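Local coordinates for protein probable porin (Pseudomonas aeruginosa, PDB 4FSP) that probably forms an outer-membrane beta-barrel channel of the OprD porin family, through which small solutes would pass, at residues Ile261-Phe266 against Gly292-Glu297. Sequence-based numbering, arbitrary orientation.
Sequences IDNRSF and GFPYLE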
ATOM      1  N   ILE A 261       1.471  23.232   6.221  1.00 34.37           N
ATOM      2  CA  ILE A 261       2.288  22.151   5.680  1.00 26.45           C
ATOM      3  C   ILE A 261       2.863  22.511   4.317  1.00 35.20           C
ATOM      4  O   ILE A 261       2.161  23.039   3.445  1.00 38.84           O
ATOM      5  CB  ILE A 261       1.447  20.843   5.564  1.00 35.96           C
ATOM      6  CG1 ILE A 261       1.157  20.266   6.956  1.00 34.33           C
ATOM      7  CG2 ILE A 261       2.156  19.804   4.709  1.00 28.68           C
ATOM      8  CD1 ILE A 261      -0.034  19.346   6.978  1.00 30.72           C
ATOM      9  N   ASP A 262       4.145  22.218   4.133  1.00 35.63           N
ATOM     10  CA  ASP A 262       4.791  22.371   2.837  1.00 28.31           C
ATOM     11  C   ASP A 262       5.780  21.219   2.652  1.00 26.69           C
ATOM     12  O   ASP A 262       6.851  21.199   3.245  1.00 30.75           O
ATOM     13  CB  ASP A 262       5.483  23.746   2.741  1.00 33.19           C
ATOM     14  CG  ASP A 262       6.450  23.854   1.562  1.00 42.44           C
ATOM     15  OD1 ASP A 262       6.214  23.244   0.496  1.00 40.50           O
ATOM     16  OD2 ASP A 262       7.464  24.568   1.704  1.00 57.72           O
ATOM     17  N   ASN A 263       5.394  20.238   1.845  1.00 25.09           N
ATOM     18  CA  ASN A 263       6.270  19.111   1.588  1.00 21.86           C
ATOM     19  C   ASN A 263       6.403  18.863   0.102  1.00 21.46           C
ATOM     20  O   ASN A 263       5.402  18.803  -0.625  1.00 26.78           O
ATOM     21  CB  ASN A 263       5.783  17.856   2.322  1.00 21.21           C
ATOM     22  CG  ASN A 263       6.604  16.622   1.988  1.00 27.32           C
ATOM     23  OD1 ASN A 263       6.199  15.801   1.156  1.00 30.43           O
ATOM     24  ND2 ASN A 263       7.747  16.463   2.653  1.00 25.96           N
ATOM     25  N   ARG A 264       7.654  18.787  -0.345  1.00 26.18           N
ATOM     26  CA  ARG A 264       7.983  18.399  -1.709  1.00 29.09           C
ATOM     27  C   ARG A 264       8.833  17.168  -1.609  1.00 27.77           C
ATOM     28  O   ARG A 264       9.913  17.185  -1.018  1.00 26.65           O
ATOM     29  CB  ARG A 264       8.801  19.471  -2.411  1.00 29.21           C
ATOM     30  CG  ARG A 264       8.069  20.746  -2.624  1.00 31.61           C
ATOM     31  CD  ARG A 264       8.599  21.850  -1.749  1.00 35.34           C
ATOM     32  NE  ARG A 264       8.070  23.125  -2.230  1.00 33.91           N
ATOM     33  CZ  ARG A 264       8.176  24.273  -1.590  1.00 39.11           C
ATOM     34  NH1 ARG A 264       8.806  24.330  -0.429  1.00 68.60           N
ATOM     35  NH2 ARG A 264       7.658  25.363  -2.112  1.00 40.05           N
ATOM     36  N   SER A 265       8.349  16.107  -2.219  1.00 25.00           N
ATOM     37  CA  SER A 265       8.910  14.797  -2.035  1.00 24.06           C
ATOM     38  C   SER A 265       9.425  14.257  -3.360  1.00 24.30           C
ATOM     39  O   SER A 265       8.749  14.362  -4.396  1.00 24.06           O
ATOM     40  CB  SER A 265       7.785  13.880  -1.501  1.00 23.58           C
ATOM     41  OG  SER A 265       8.045  12.526  -1.811  1.00 33.46           O
ATOM     42  N   PHE A 266      10.621  13.683  -3.337  1.00 20.96           N
ATOM     43  CA  PHE A 266      11.047  12.848  -4.449  1.00 23.64           C
ATOM     44  C   PHE A 266      11.354  11.473  -3.893  1.00 26.78           C
ATOM     45  O   PHE A 266      11.916  11.348  -2.806  1.00 28.68           O
ATOM     46  CB  PHE A 266      12.309  13.366  -5.173  1.00 19.13           C
ATOM     47  CG  PHE A 266      12.861  12.369  -6.188  1.00 26.63           C
ATOM     48  CD1 PHE A 266      12.392  12.347  -7.507  1.00 28.22           C
ATOM     49  CD2 PHE A 266      13.798  11.416  -5.810  1.00 24.77           C
ATOM     50  CE1 PHE A 266      12.880  11.399  -8.432  1.00 28.62           C
ATOM     51  CE2 PHE A 266      14.285  10.466  -6.729  1.00 31.28           C
ATOM     52  CZ  PHE A 266      13.827  10.465  -8.041  1.00 30.79           C
ATOM     53  N   GLY A 292       7.601  17.068   6.598  1.00 36.17           N
ATOM     54  CA  GLY A 292       7.720  15.715   6.095  1.00 22.64           C
ATOM     55  C   GLY A 292       6.535  15.337   5.221  1.00 27.77           C
ATOM     56  O   GLY A 292       5.666  16.169   4.934  1.00 24.78           O
ATOM     57  N   PHE A 293       6.498  14.073   4.812  1.00 23.34           N
ATOM     58  CA  PHE A 293       5.542  13.584   3.841  1.00 20.21           C
ATOM     59  C   PHE A 293       4.231  13.163   4.513  1.00 34.39           C
ATOM     60  O   PHE A 293       4.212  12.246   5.330  1.00 31.51           O
ATOM     61  CB  PHE A 293       6.152  12.389   3.112  1.00 20.21           C
ATOM     62  CG  PHE A 293       5.268  11.819   2.036  1.00 27.61           C
ATOM     63  CD1 PHE A 293       5.207  12.408   0.769  1.00 25.63           C
ATOM     64  CD2 PHE A 293       4.502  10.698   2.281  1.00 19.50           C
ATOM     65  CE1 PHE A 293       4.376  11.883  -0.226  1.00 25.51           C
ATOM     66  CE2 PHE A 293       3.677  10.156   1.281  1.00 20.35           C
ATOM     67  CZ  PHE A 293       3.610  10.750   0.030  1.00 27.19           C
ATOM     68  N   PRO A 294       3.121  13.817   4.151  1.00 29.73           N
ATOM     69  CA  PRO A 294       1.849  13.472   4.788  1.00 26.85           C
ATOM     70  C   PRO A 294       1.141  12.338   4.071  1.00 25.40           C
ATOM     71  O   PRO A 294       1.255  12.169   2.839  1.00 25.21           O
ATOM     72  CB  PRO A 294       1.025  14.750   4.627  1.00 29.58           C
ATOM     73  CG  PRO A 294       1.491  15.309   3.315  1.00 28.77           C
ATOM     74  CD  PRO A 294       2.970  14.910   3.173  1.00 27.10           C
ATOM     75  N   TYR A 295       0.408  11.566   4.866  1.00 21.89           N
ATOM     76  CA  TYR A 295      -0.452  10.484   4.392  1.00 20.96           C
ATOM     77  C   TYR A 295      -1.430  10.098   5.498  1.00 20.99           C
ATOM     78  O   TYR A 295      -1.267  10.525   6.639  1.00 27.85           O
ATOM     79  CB  TYR A 295       0.370   9.286   3.910  1.00 19.07           C
ATOM     80  CG  TYR A 295       1.401   8.691   4.880  1.00 36.89           C
ATOM     81  CD1 TYR A 295       2.595   9.354   5.177  1.00 25.55           C
ATOM     82  CD2 TYR A 295       1.214   7.423   5.419  1.00 38.63           C
ATOM     83  CE1 TYR A 295       3.541   8.784   6.017  1.00 23.65           C
ATOM     84  CE2 TYR A 295       2.152   6.851   6.256  1.00 37.58           C
ATOM     85  CZ  TYR A 295       3.315   7.528   6.544  1.00 31.75           C
ATOM     86  OH  TYR A 295       4.242   6.948   7.377  1.00 35.08           O
ATOM     87  N   LEU A 296      -2.456   9.320   5.169  1.00 27.23           N
ATOM     88  CA  LEU A 296      -3.536   9.076   6.134  1.00 34.34           C
ATOM     89  C   LEU A 296      -3.180   7.982   7.140  1.00 30.57           C
ATOM     90  O   LEU A 296      -2.460   7.028   6.810  1.00 28.43           O
ATOM     91  CB  LEU A 296      -4.831   8.689   5.415  1.00 34.94           C
ATOM     92  CG  LEU A 296      -5.335   9.677   4.362  1.00 33.88           C
ATOM     93  CD1 LEU A 296      -6.490   9.086   3.555  1.00 21.17           C
ATOM     94  CD2 LEU A 296      -5.736  10.980   5.026  1.00 29.75           C
ATOM     95  N   GLU A 297      -3.682   8.126   8.365  1.00 32.48           N
ATOM     96  CA  GLU A 297      -3.694   7.018   9.316  1.00 35.81           C
ATOM     97  C   GLU A 297      -4.312   5.777   8.669  1.00 35.40           C
ATOM     98  O   GLU A 297      -5.306   5.873   7.928  1.00 33.10           O
ATOM     99  CB  GLU A 297      -4.521   7.379  10.554  1.00 29.18           C
ATOM    100  CG  GLU A 297      -3.941   8.492  11.404  1.00 44.19           C
ATOM    101  CD  GLU A 297      -4.664   8.630  12.733  1.00 51.58           C
ATOM    102  OE1 GLU A 297      -5.628   7.868  12.973  1.00 55.12           O
ATOM    103  OE2 GLU A 297      -4.270   9.496  13.546  1.00 56.78           O
TER
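N263 ND2 donates a hydrogen bond to the carbonyl oxygen of H291, the residue just before the loop segment 292-297, and the same amide lies against the backbone of G292 and F293. N263 ND2 also comes 3.1 Å from G292 O, but the angle is too poor for a hydrogen bond, so this approach counts as packing. CG of N263 is anti to the backbone N (chi1 175°), which puts N263 CG 3.1 Å from G292 O; N263 CB lies equally close to that oxygen. N263 OD1 sits at the edge of the F293 ring, near its plane and 3.6 Å from F293 CD1, with amide and ring planes 73° apart. P294 adds its CD, 3.9 Å from N263 OD1. One strand repeat further on, S265 CB meets the same ring atom, F293 CD1, at 3.7 Å in an oblique approach. F293 and S265 both also touch M287 and L303. The five touching residues are buried, and P294 O accepts a hydrogen bond from Q225 NE2 of strand 223-235. This geometry fits a loop folded inward against a barrel wall, as in OprD-family porins, whose loops narrow the pore.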